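Local coordinates for protein protease (Penicillium cyclopium, PDB 5Z6O) that hydrolyses proteins as a serine endopeptidase of the subtilisin (peptidase S8) family, probably including casein, gelatin and collagen type IV, at residues Arg55-Thr60 and Lys123-Thr128. Residues are numbered along the deposited sequence; the frame is centred on the assembly and turned at random.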
loop_
_atom_site.group_PDB
_atom_site.type_symbol
_atom_site.label_atom_id
_atom_site.label_comp_id
_atom_site.label_asym_id
_atom_site.label_seq_id
_atom_site.Cartn_x
_atom_site.Cartn_y
_atom_site.Cartn_z
ATOM N N ARG A 55 -12.281 -12.217 2.810
ATOM C CA ARG A 55 -12.481 -10.906 2.217
ATOM C C ARG A 55 -11.649 -10.691 0.954
ATOM O O ARG A 55 -11.808 -9.654 0.288
ATOM C CB ARG A 55 -12.137 -9.820 3.236
ATOM C CG ARG A 55 -13.044 -9.838 4.450
ATOM C CD ARG A 55 -12.624 -8.835 5.505
ATOM N NE ARG A 55 -11.437 -9.297 6.195
ATOM C CZ ARG A 55 -10.246 -8.736 6.052
ATOM N NH1 ARG A 55 -9.220 -9.201 6.752
ATOM N NH2 ARG A 55 -10.112 -7.648 5.279
ATOM N N ALA A 56 -10.794 -11.633 0.595
ATOM C CA ALA A 56 -9.971 -11.518 -0.601
ATOM C C ALA A 56 -10.598 -12.312 -1.729
ATOM O O ALA A 56 -10.993 -13.468 -1.543
ATOM C CB ALA A 56 -8.547 -12.047 -0.337
ATOM N N GLU A 57 -10.652 -11.712 -2.910
ATOM C CA GLU A 57 -11.177 -12.421 -4.063
ATOM C C GLU A 57 -10.217 -12.244 -5.229
ATOM O O GLU A 57 -9.406 -11.312 -5.242
ATOM C CB GLU A 57 -12.593 -11.919 -4.425
ATOM C CG GLU A 57 -12.631 -10.573 -5.067
ATOM C CD GLU A 57 -14.060 -9.999 -5.192
ATOM O OE1 GLU A 57 -14.830 -10.050 -4.207
ATOM O OE2 GLU A 57 -14.405 -9.488 -6.283
ATOM N N TRP A 58 -10.274 -13.175 -6.186
ATOM C CA TRP A 58 -9.382 -13.131 -7.341
ATOM C C TRP A 58 -9.987 -12.247 -8.420
ATOM O O TRP A 58 -11.118 -12.482 -8.830
ATOM C CB TRP A 58 -9.150 -14.538 -7.903
ATOM C CG TRP A 58 -8.023 -14.553 -8.856
ATOM C CD1 TRP A 58 -8.083 -14.428 -10.223
ATOM C CD2 TRP A 58 -6.644 -14.694 -8.524
ATOM N NE1 TRP A 58 -6.809 -14.477 -10.754
ATOM C CE2 TRP A 58 -5.913 -14.626 -9.727
ATOM C CE3 TRP A 58 -5.951 -14.834 -7.324
ATOM C CZ2 TRP A 58 -4.529 -14.710 -9.751
ATOM C CZ3 TRP A 58 -4.587 -14.944 -7.347
ATOM C CH2 TRP A 58 -3.880 -14.868 -8.549
ATOM N N GLY A 59 -9.229 -11.244 -8.900
ATOM C CA GLY A 59 -9.705 -10.340 -9.917
ATOM C C GLY A 59 -9.291 -10.802 -11.303
ATOM O O GLY A 59 -10.147 -11.264 -12.072
ATOM N N THR A 60 -7.996 -10.712 -11.626
ATOM C CA THR A 60 -7.534 -11.127 -12.947
ATOM C C THR A 60 -6.052 -11.487 -12.885
ATOM O O THR A 60 -5.376 -11.262 -11.882
ATOM C CB THR A 60 -7.832 -10.033 -13.989
ATOM O OG1 THR A 60 -7.797 -10.602 -15.300
ATOM C CG2 THR A 60 -6.832 -8.855 -13.929
ATOM N N LYS A 123 -15.512 0.688 -11.697
ATOM C CA LYS A 123 -16.735 1.288 -12.240
ATOM C C LYS A 123 -17.910 0.312 -12.142
ATOM O O LYS A 123 -18.985 0.668 -11.644
ATOM C CB LYS A 123 -16.521 1.742 -13.696
ATOM C CG LYS A 123 -15.559 2.912 -13.815
ATOM C CD LYS A 123 -15.582 3.530 -15.207
ATOM C CE LYS A 123 -14.543 4.650 -15.346
ATOM N NZ LYS A 123 -14.608 5.637 -14.201
ATOM N N SER A 124 -17.707 -0.942 -12.561
ATOM C CA SER A 124 -18.797 -1.912 -12.543
ATOM C C SER A 124 -19.347 -2.131 -11.138
ATOM O O SER A 124 -20.550 -2.355 -10.979
ATOM C CB SER A 124 -18.325 -3.234 -13.142
ATOM O OG SER A 124 -17.875 -3.041 -14.469
ATOM N N ARG A 125 -18.489 -2.067 -10.108
ATOM C CA ARG A 125 -18.890 -2.226 -8.709
ATOM C C ARG A 125 -19.559 -0.991 -8.122
ATOM O O ARG A 125 -20.025 -1.048 -6.980
ATOM C CB ARG A 125 -17.684 -2.535 -7.815
ATOM C CG ARG A 125 -17.095 -3.897 -7.932
ATOM C CD ARG A 125 -15.954 -4.025 -6.921
ATOM N NE ARG A 125 -15.170 -5.193 -7.247
ATOM C CZ ARG A 125 -15.123 -6.282 -6.503
ATOM N NH1 ARG A 125 -15.793 -6.318 -5.360
ATOM N NH2 ARG A 125 -14.399 -7.318 -6.898
ATOM N N GLY A 126 -19.575 0.119 -8.844
ATOM C CA GLY A 126 -19.981 1.390 -8.291
ATOM C C GLY A 126 -19.046 1.932 -7.233
ATOM O O GLY A 126 -19.501 2.645 -6.336
ATOM N N ALA A 127 -17.750 1.607 -7.303
ATOM C CA ALA A 127 -16.780 2.006 -6.275
ATOM C C ALA A 127 -15.980 3.248 -6.665
ATOM O O ALA A 127 -14.984 3.583 -6.001
ATOM C CB ALA A 127 -15.835 0.841 -5.962
ATOM N N THR A 128 -16.394 3.948 -7.711
ATOM C CA THR A 128 -15.701 5.164 -8.109
ATOM C C THR A 128 -15.679 6.170 -6.968
ATOM O O THR A 128 -16.716 6.473 -6.376
ATOM C CB THR A 128 -16.385 5.768 -9.330
ATOM O OG1 THR A 128 -16.354 4.811 -10.393
ATOM C CG2 THR A 128 -15.679 7.048 -9.763
#
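Glu-57 on edge strand 56-61 and Arg-125, at the C-terminal end of helix 108-124, point their side chains toward each other from backbones that never touch: CA of Glu-57 and CA of Arg-125 stand 13.6 Å apart, and no backbone hydrogen bond joins the segments. The two long chains come from opposite directions. Arg-125 runs extended from CG to NE, which carries its guanidinium across to the strand. Glu-57 is likewise stretched beyond CG, although CG itself sits between the backbone N and the carbonyl carbon (chi1 74°). OE2 of Glu-57 meets NH2 of Arg-125 in a salt bridge, near the guanidinium plane and at its edge; the modelled separation is too short to trust, so the exact placing of both atoms is doubtful. As modelled, one carboxylate oxygen, not both, makes the close approach. OE1 of Glu-57 stays 3.9 Å from NH2 of Arg-125, and the carboxylate and guanidinium planes are turned 42° apart, unlike a flat, two-pronged pair. NE of Arg-125 forms a second salt bridge with Asp-121, one turn back in the helix, so the guanidinium is shared between two acids, which probably helps to fix its direction. Arginine suits this place: its side chain touches Val-37, Tyr-39 and Val-95 while its end reaches a carboxylate at the surface. Behind it, Gly-126 ends the helix in a Schellman motif, its N bonded to Lys-123 O at 2.9 Å; its positive phi (67°) is easiest for glycine. The pair thus ties a helix C-terminus to an outer strand, 56-61, across strands 93-98 and 37-42, surface packing of a helix on the parallel sheet in the alpha/beta subtilisin fold, away from the catalytic site.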